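Local coordinates for protein AgaA (Rhizobium radiobacter, PDB 6HLX) that binds the opine agropinic acid as the periplasmic substrate-binding protein of an ABC transporter, which probably delivers it for import into the bacterium, at residues A[265-271]-A[447-451]; A[299-303]-A[441-445]. One frame throughout, in Å; residues are numbered along the deposited sequence. Where two conformers were deposited one is given.

Both contacts lie in the same lobe of the binding protein, on one side of the chain's centre, with their own centres about 13 Å apart. Contact 2 is nested inside the chain loop that contact 1 closes. Helix 426-443 ends in contact 2, and the next element, strand 446-451, enters contact 1, so consecutive elements serve both. The two contacts touch where R267 NH2 lies 4.1 Å from F302 CB. Contact 1 does not hold the ligand directly: the side chain of Y448 is about 10 Å from the bound agropinic acid. In contact 1, D266 binds a zinc ion. The side chain of F302 in contact 2 is about 11 Å from that of D266.

Contact 1 (A[265-271]-A[447-451]); sequences VDRSAII and VYFMW. With ZN (zinc ion), chain O.
A helix start packs on strand 446-451 of the six-stranded mixed sheet, next to strand 240-245, in this periplasmic binding protein. Helix 267-271 crosses strand 447-451 at -50°, axes 8.1 Å apart; CA atoms of R267 and F449 are 5.8 Å apart. F449 (phi/psi -116/-38) and M450 form a classic beta bulge opposite M241. D266 (chi1 t) is the N-cap: OD2 accepts from A269 N at 3.2 Å, while OD1 binds zinc at 1.9 Å. F449 (chi1 m, chi2 -48°) is the centre. V265 (t) CG1 makes a CH-pi contact 4.1 Å from its ring centroid; I270 CD1 lies 3.7 Å from F449 CD2. I270 and I271 are both m, t. M450 (p, t, m; one of two conformers) puts SD 3.5 Å from I270 CG2 and 3.6 Å from I271 CG1. R267 (chi1 m, chi2 143°) brings CG 3.2 Å from F449 O. F449 CD1 lies over one guanidinium face, with R267 NE at the F449 ring edge, 3.8 Å from F449 CD1; NH1 bonds A262 O. A water 2.8 Å from R267 NH2 donates to Y448 O at 2.7 Å.

Contact 2 (A[299-303]-A[441-445]); sequences ANYFS and LELSP
This is a side-chain contact between a loop and the C-terminal end of a helix, beside helix 255-264 in a lobe of the periplasmic binding protein. Segment 299-303 belongs to the loop between strand 280-281 and helix 306-315. Segment 441-445 is the last turn of helix 426-443 and the turn leading into strand 446-451. The nearest CA atoms are those of Y301 and L441, 7.6 Å apart. The two segments bury 205 Å² and meet mainly through side chains of Y301 and F302 on one side and L441 and S444 on the other.

The loop has no regular structure. Y301 has helical angles (-60/-47), and F302 is extended (-97/169). On the other side S444, just after the helix, has a positive phi (41/52), a left-handed conformation.

L441 (chi1 m, chi2 t) is the centre of the contact. Its CB sits over the face of the Y301 ring, 3.9 Å from the centroid and 6° off the normal, a CH-pi contact. Y301 (chi1 t, chi2 -90°) points toward the helix, and its CD2 is 3.8 Å from L441 CD1. Y301 OH lies 4.0 Å from E442 CA and is hydrogen-bonded to Q259 NE2 of helix 255-264.

F302 (chi1 m, chi2 -71°) leaves the backbone sideways, and its ring rim approaches L441 and S444. F302 CE2 lies 4.2 Å from L441 CD2. Y263 of helix 255-264 meets this ring edge-to-face, so that helix packs against the contact too. The S444 side chain (chi1 m) folds back on its own helix: OG donates to L441 O at 2.8 Å. The same S444 OG lies at the edge of the F302 ring, 3.2 Å from F302 CZ.

Contact 1 (A[265-271]-A[447-451])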
ATOM      1  N   VAL A 265     -12.755  21.041  -5.264  1.00 28.60           N
ATOM      2  CA  VAL A 265     -11.295  21.061  -5.209  1.00 28.47           C
ATOM      3  C   VAL A 265     -10.679  21.142  -6.592  1.00 33.12           C
ATOM      4  O   VAL A 265     -10.799  20.198  -7.364  1.00 35.38           O
ATOM      5  CB  VAL A 265     -10.723  19.891  -4.367  1.00 31.04           C
ATOM      6  CG1 VAL A 265      -9.190  19.957  -4.307  1.00 31.03           C
ATOM      7  CG2 VAL A 265     -11.303  19.887  -2.957  1.00 30.76           C
ATOM      8  N   ASP A 266      -9.993  22.264  -6.896  1.00 28.81           N
ATOM      9  CA  ASP A 266      -9.308  22.397  -8.163  1.00 27.25           C
ATOM     10  C   ASP A 266      -8.091  21.462  -8.147  1.00 30.57           C
ATOM     11  O   ASP A 266      -7.225  21.564  -7.270  1.00 29.40           O
ATOM     12  CB  ASP A 266      -8.845  23.823  -8.434  1.00 28.89           C
ATOM     13  CG  ASP A 266      -8.416  23.930  -9.869  1.00 34.28           C
ATOM     14  OD1 ASP A 266      -9.295  24.199 -10.736  1.00 34.44           O
ATOM     15  OD2 ASP A 266      -7.223  23.690 -10.146  1.00 31.60           O
ATOM     16  N   ARG A 267      -8.042  20.549  -9.109  1.00 26.22           N
ATOM     17  CA  ARG A 267      -6.979  19.542  -9.143  1.00 25.22           C
ATOM     18  C   ARG A 267      -5.622  20.105  -9.547  1.00 29.29           C
ATOM     19  O   ARG A 267      -4.593  19.613  -9.057  1.00 29.50           O
ATOM     20  CB  ARG A 267      -7.408  18.361  -9.997  1.00 27.55           C
ATOM     21  CG  ARG A 267      -8.499  17.588  -9.272  1.00 32.16           C
ATOM     22  CD  ARG A 267      -9.522  17.073 -10.209  1.00 37.59           C
ATOM     23  NE  ARG A 267     -10.499  16.222  -9.528  1.00 35.89           N
ATOM     24  CZ  ARG A 267     -11.676  16.629  -9.065  1.00 49.50           C
ATOM     25  NH1 ARG A 267     -12.013  17.909  -9.120  1.00 36.40           N
ATOM     26  NH2 ARG A 267     -12.506  15.765  -8.503  1.00 46.00           N
ATOM     27  N   SER A 268      -5.603  21.175 -10.367  1.00 26.36           N
ATOM     28  CA  SER A 268      -4.329  21.814 -10.717  1.00 26.75           C
ATOM     29  C   SER A 268      -3.714  22.503  -9.509  1.00 29.96           C
ATOM     30  O   SER A 268      -2.503  22.621  -9.459  1.00 28.66           O
ATOM     31  CB  SER A 268      -4.508  22.813 -11.856  1.00 30.35           C
ATOM     32  OG  SER A 268      -4.960  22.137 -13.016  1.00 41.01           O
ATOM     33  N   ALA A 269      -4.537  22.970  -8.534  1.00 28.64           N
ATOM     34  CA  ALA A 269      -4.006  23.610  -7.320  1.00 28.30           C
ATOM     35  C   ALA A 269      -3.184  22.589  -6.544  1.00 30.80           C
ATOM     36  O   ALA A 269      -2.105  22.923  -6.069  1.00 29.73           O
ATOM     37  CB  ALA A 269      -5.134  24.155  -6.449  1.00 29.54           C
ATOM     38  N   ILE A 270      -3.652  21.331  -6.472  1.00 26.04           N
ATOM     39  CA  ILE A 270      -2.885  20.279  -5.787  1.00 24.54           C
ATOM     40  C   ILE A 270      -1.603  19.946  -6.570  1.00 27.60           C
ATOM     41  O   ILE A 270      -0.518  19.954  -5.992  1.00 27.48           O
ATOM     42  CB  ILE A 270      -3.744  19.017  -5.500  1.00 26.80           C
ATOM     43  CG1 ILE A 270      -4.885  19.353  -4.500  1.00 27.48           C
ATOM     44  CG2 ILE A 270      -2.840  17.875  -4.960  1.00 26.55           C
ATOM     45  CD1 ILE A 270      -5.926  18.276  -4.373  1.00 26.30           C
ATOM     46  N   ILE A 271      -1.730  19.667  -7.879  1.00 25.60           N
ATOM     47  CA  ILE A 271      -0.585  19.307  -8.736  1.00 25.39           C
ATOM     48  C   ILE A 271       0.508  20.385  -8.692  1.00 28.68           C
ATOM     49  O   ILE A 271       1.680  20.053  -8.495  1.00 27.86           O
ATOM     50  CB  ILE A 271      -1.054  18.988 -10.188  1.00 28.19           C
ATOM     51  CG1 ILE A 271      -1.962  17.731 -10.209  1.00 27.51           C
ATOM     52  CG2 ILE A 271       0.141  18.842 -11.159  1.00 29.62           C
ATOM     53  CD1 ILE A 271      -2.817  17.569 -11.469  1.00 30.96           C
ATOM     54  N   VAL A 447     -12.993   9.936  -2.797  1.00 20.44           N
ATOM     55  CA  VAL A 447     -12.859  11.023  -3.771  1.00 20.11           C
ATOM     56  C   VAL A 447     -11.402  11.016  -4.224  1.00 23.37           C
ATOM     57  O   VAL A 447     -10.490  10.833  -3.394  1.00 22.44           O
ATOM     58  CB  VAL A 447     -13.326  12.376  -3.181  1.00 23.19           C
ATOM     59  CG1 VAL A 447     -12.752  13.546  -3.969  1.00 23.95           C
ATOM     60  CG2 VAL A 447     -14.859  12.447  -3.140  1.00 22.68           C
ATOM     61  N   TYR A 448     -11.169  11.189  -5.552  1.00 19.97           N
ATOM     62  CA  TYR A 448      -9.809  11.122  -6.096  1.00 20.32           C
ATOM     63  C   TYR A 448      -9.484  12.407  -6.837  1.00 25.18           C
ATOM     64  O   TYR A 448     -10.341  12.937  -7.555  1.00 25.17           O
ATOM     65  CB  TYR A 448      -9.689   9.934  -7.070  1.00 21.69           C
ATOM     66  CG  TYR A 448     -10.154   8.619  -6.492  1.00 20.49           C
ATOM     67  CD1 TYR A 448     -11.478   8.203  -6.631  1.00 21.56           C
ATOM     68  CD2 TYR A 448      -9.257   7.752  -5.866  1.00 20.55           C
ATOM     69  CE1 TYR A 448     -11.914   6.989  -6.100  1.00 22.67           C
ATOM     70  CE2 TYR A 448      -9.679   6.525  -5.351  1.00 20.91           C
ATOM     71  CZ  TYR A 448     -11.005   6.140  -5.494  1.00 25.26           C
ATOM     72  OH  TYR A 448     -11.436   4.934  -5.009  1.00 23.36           O
ATOM     73  N   PHE A 449      -8.227  12.873  -6.707  1.00 21.17           N
ATOM     74  CA  PHE A 449      -7.843  14.135  -7.329  1.00 22.09           C
ATOM     75  C   PHE A 449      -6.791  14.044  -8.392  1.00 23.88           C
ATOM     76  O   PHE A 449      -6.874  14.806  -9.356  1.00 24.35           O
ATOM     77  CB  PHE A 449      -7.372  15.131  -6.253  1.00 23.57           C
ATOM     78  CG  PHE A 449      -8.473  15.537  -5.295  1.00 25.36           C
ATOM     79  CD1 PHE A 449      -9.722  15.930  -5.770  1.00 28.44           C
ATOM     80  CD2 PHE A 449      -8.263  15.503  -3.918  1.00 28.16           C
ATOM     81  CE1 PHE A 449     -10.744  16.305  -4.876  1.00 30.25           C
ATOM     82  CE2 PHE A 449      -9.282  15.879  -3.031  1.00 30.74           C
ATOM     83  CZ  PHE A 449     -10.511  16.267  -3.517  1.00 29.21           C
ATOM     84  N   MET A 450      -5.780  13.165  -8.223  1.00 20.76           N
ATOM     85  CA  MET A 450      -4.693  13.120  -9.197  0.50 20.77           C
ATOM     86  C   MET A 450      -3.884  11.841  -9.134  1.00 23.47           C
ATOM     87  O   MET A 450      -3.864  11.182  -8.086  1.00 21.22           O
ATOM     88  CB  MET A 450      -3.730  14.308  -8.951  0.50 22.95           C
ATOM     89  CG  MET A 450      -3.067  14.266  -7.581  0.50 25.74           C
ATOM     90  SD  MET A 450      -1.780  15.483  -7.348  0.50 29.57           S
ATOM     91  CE  MET A 450      -0.431  14.725  -8.304  0.50 25.70           C
ATOM     92  N   TRP A 451      -3.191  11.526 -10.237  1.00 20.95           N
ATOM     93  CA  TRP A 451      -2.232  10.415 -10.305  1.00 20.38           C
ATOM     94  C   TRP A 451      -0.900  11.112 -10.019  1.00 25.30           C
ATOM     95  O   TRP A 451      -0.630  12.197 -10.582  1.00 25.89           O
ATOM     96  CB  TRP A 451      -2.131   9.835 -11.721  1.00 20.01           C
ATOM     97  CG  TRP A 451      -3.346   9.098 -12.161  1.00 21.62           C
ATOM     98  CD1 TRP A 451      -4.239   9.489 -13.114  1.00 25.19           C
ATOM     99  CD2 TRP A 451      -3.813   7.833 -11.660  1.00 21.31           C
ATOM    100  NE1 TRP A 451      -5.221   8.532 -13.262  1.00 24.81           N
ATOM    101  CE2 TRP A 451      -4.973   7.497 -12.395  1.00 24.69           C
ATOM    102  CE3 TRP A 451      -3.323   6.919 -10.707  1.00 22.64           C
ATOM    103  CZ2 TRP A 451      -5.691   6.320 -12.163  1.00 24.47           C
ATOM    104  CZ3 TRP A 451      -4.016   5.728 -10.501  1.00 23.23           C
ATOM    105  CH2 TRP A 451      -5.191   5.445 -11.218  1.00 23.80           C
TER
HETATM  106 ZN    ZN O 614      -8.544  24.033 -12.474  1.00 39.83          ZN
HETATM  107  O   HOH W   1      -6.873  24.985 -12.806  1.00 35.39           O
HETATM  108  O   HOH W   2     -12.537  13.057  -9.092  1.00 36.13           O

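Contact 2 (A[299-303]-A[441-445])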
ATOM      1  N   ALA A 299     -14.575   9.135 -17.412  1.00 29.40           N
ATOM      2  CA  ALA A 299     -13.369   9.750 -16.844  1.00 29.10           C
ATOM      3  C   ALA A 299     -13.561  11.221 -16.453  1.00 32.87           C
ATOM      4  O   ALA A 299     -12.701  11.783 -15.758  1.00 32.34           O
ATOM      5  CB  ALA A 299     -12.191   9.595 -17.814  1.00 30.06           C
ATOM      6  N   ASN A 300     -14.684  11.832 -16.872  1.00 29.07           N
ATOM      7  CA  ASN A 300     -14.969  13.228 -16.581  1.00 29.20           C
ATOM      8  C   ASN A 300     -16.311  13.395 -15.895  1.00 32.08           C
ATOM      9  O   ASN A 300     -17.036  14.364 -16.150  1.00 32.54           O
ATOM     10  CB  ASN A 300     -14.821  14.080 -17.838  1.00 32.61           C
ATOM     11  CG  ASN A 300     -13.374  14.232 -18.213  1.00 47.56           C
ATOM     12  OD1 ASN A 300     -12.633  15.023 -17.621  1.00 36.26           O
ATOM     13  ND2 ASN A 300     -12.935  13.448 -19.179  1.00 41.14           N
ATOM     14  N   TYR A 301     -16.614  12.466 -14.959  1.00 27.84           N
ATOM     15  CA  TYR A 301     -17.854  12.538 -14.185  1.00 28.13           C
ATOM     16  C   TYR A 301     -17.884  13.850 -13.416  1.00 31.25           C
ATOM     17  O   TYR A 301     -18.897  14.570 -13.448  1.00 31.08           O
ATOM     18  CB  TYR A 301     -17.959  11.334 -13.239  1.00 28.45           C
ATOM     19  CG  TYR A 301     -19.228  11.319 -12.423  1.00 29.56           C
ATOM     20  CD1 TYR A 301     -19.287  11.937 -11.178  1.00 30.96           C
ATOM     21  CD2 TYR A 301     -20.367  10.656 -12.880  1.00 30.01           C
ATOM     22  CE1 TYR A 301     -20.452  11.916 -10.414  1.00 30.52           C
ATOM     23  CE2 TYR A 301     -21.525  10.594 -12.108  1.00 30.86           C
ATOM     24  CZ  TYR A 301     -21.566  11.235 -10.880  1.00 34.88           C
ATOM     25  OH  TYR A 301     -22.708  11.191 -10.123  1.00 33.28           O
ATOM     26  N   PHE A 302     -16.758  14.182 -12.749  1.00 26.52           N
ATOM     27  CA  PHE A 302     -16.652  15.445 -12.026  1.00 25.69           C
ATOM     28  C   PHE A 302     -15.939  16.468 -12.903  1.00 32.18           C
ATOM     29  O   PHE A 302     -15.372  16.125 -13.942  1.00 31.52           O
ATOM     30  CB  PHE A 302     -15.879  15.252 -10.699  1.00 25.49           C
ATOM     31  CG  PHE A 302     -16.582  14.364  -9.705  1.00 25.46           C
ATOM     32  CD1 PHE A 302     -17.739  14.797  -9.058  1.00 28.11           C
ATOM     33  CD2 PHE A 302     -16.093  13.094  -9.415  1.00 25.62           C
ATOM     34  CE1 PHE A 302     -18.413  13.961  -8.164  1.00 29.11           C
ATOM     35  CE2 PHE A 302     -16.753  12.268  -8.505  1.00 28.77           C
ATOM     36  CZ  PHE A 302     -17.917  12.703  -7.895  1.00 27.66           C
ATOM     37  N   SER A 303     -15.980  17.726 -12.470  1.00 31.08           N
ATOM     38  CA  SER A 303     -15.277  18.850 -13.062  1.00 31.33           C
ATOM     39  C   SER A 303     -15.061  19.828 -11.931  1.00 35.76           C
ATOM     40  O   SER A 303     -15.606  19.615 -10.846  1.00 35.07           O
ATOM     41  CB  SER A 303     -16.113  19.486 -14.170  1.00 35.53           C
ATOM     42  OG  SER A 303     -17.358  19.937 -13.666  1.00 39.20           O
ATOM     43  N   LEU A 441     -19.313   6.160  -8.320  1.00 21.88           N
ATOM     44  CA  LEU A 441     -19.341   7.603  -8.616  1.00 22.41           C
ATOM     45  C   LEU A 441     -20.553   8.257  -7.954  1.00 25.88           C
ATOM     46  O   LEU A 441     -20.433   9.318  -7.335  1.00 25.03           O
ATOM     47  CB  LEU A 441     -19.415   7.819 -10.137  1.00 22.84           C
ATOM     48  CG  LEU A 441     -18.126   7.526 -10.897  1.00 26.51           C
ATOM     49  CD1 LEU A 441     -18.407   7.381 -12.411  1.00 25.89           C
ATOM     50  CD2 LEU A 441     -17.083   8.630 -10.634  1.00 28.30           C
ATOM     51  N   GLU A 442     -21.723   7.617  -8.078  1.00 23.67           N
ATOM     52  CA  GLU A 442     -22.956   8.125  -7.489  1.00 22.66           C
ATOM     53  C   GLU A 442     -22.816   8.390  -5.979  1.00 26.09           C
ATOM     54  O   GLU A 442     -23.179   9.477  -5.500  1.00 26.46           O
ATOM     55  CB  GLU A 442     -24.098   7.135  -7.755  1.00 24.07           C
ATOM     56  CG  GLU A 442     -25.408   7.580  -7.133  1.00 32.88           C
ATOM     57  CD  GLU A 442     -26.551   6.589  -7.256  1.00 57.26           C
ATOM     58  OE1 GLU A 442     -27.634   6.874  -6.696  1.00 51.42           O
ATOM     59  OE2 GLU A 442     -26.367   5.532  -7.904  1.00 46.78           O
ATOM     60  N   LEU A 443     -22.282   7.410  -5.245  1.00 23.69           N
ATOM     61  CA  LEU A 443     -22.147   7.514  -3.792  1.00 23.42           C
ATOM     62  C   LEU A 443     -20.879   8.220  -3.346  1.00 24.95           C
ATOM     63  O   LEU A 443     -20.845   8.800  -2.251  1.00 24.20           O
ATOM     64  CB  LEU A 443     -22.269   6.133  -3.125  1.00 23.27           C
ATOM     65  CG  LEU A 443     -23.594   5.366  -3.323  1.00 26.99           C
ATOM     66  CD1 LEU A 443     -23.525   4.035  -2.612  1.00 26.78           C
ATOM     67  CD2 LEU A 443     -24.802   6.148  -2.800  1.00 28.27           C
ATOM     68  N   SER A 444     -19.837   8.189  -4.196  1.00 21.82           N
ATOM     69  CA  SER A 444     -18.532   8.791  -3.927  1.00 21.52           C
ATOM     70  C   SER A 444     -18.020   8.587  -2.477  1.00 24.14           C
ATOM     71  O   SER A 444     -17.653   9.575  -1.827  1.00 24.42           O
ATOM     72  CB  SER A 444     -18.540  10.269  -4.303  1.00 24.60           C
ATOM     73  OG  SER A 444     -18.481  10.401  -5.713  1.00 27.81           O
ATOM     74  N   PRO A 445     -17.979   7.340  -1.943  1.00 22.16           N
ATOM     75  CA  PRO A 445     -17.399   7.140  -0.596  1.00 21.73           C
ATOM     76  C   PRO A 445     -15.926   7.545  -0.575  1.00 25.42           C
ATOM     77  O   PRO A 445     -15.424   7.967   0.457  1.00 25.55           O
ATOM     78  CB  PRO A 445     -17.552   5.639  -0.359  1.00 22.78           C
ATOM     79  CG  PRO A 445     -17.578   5.038  -1.743  1.00 26.31           C
ATOM     80  CD  PRO A 445     -18.334   6.043  -2.571  1.00 23.26           C
TER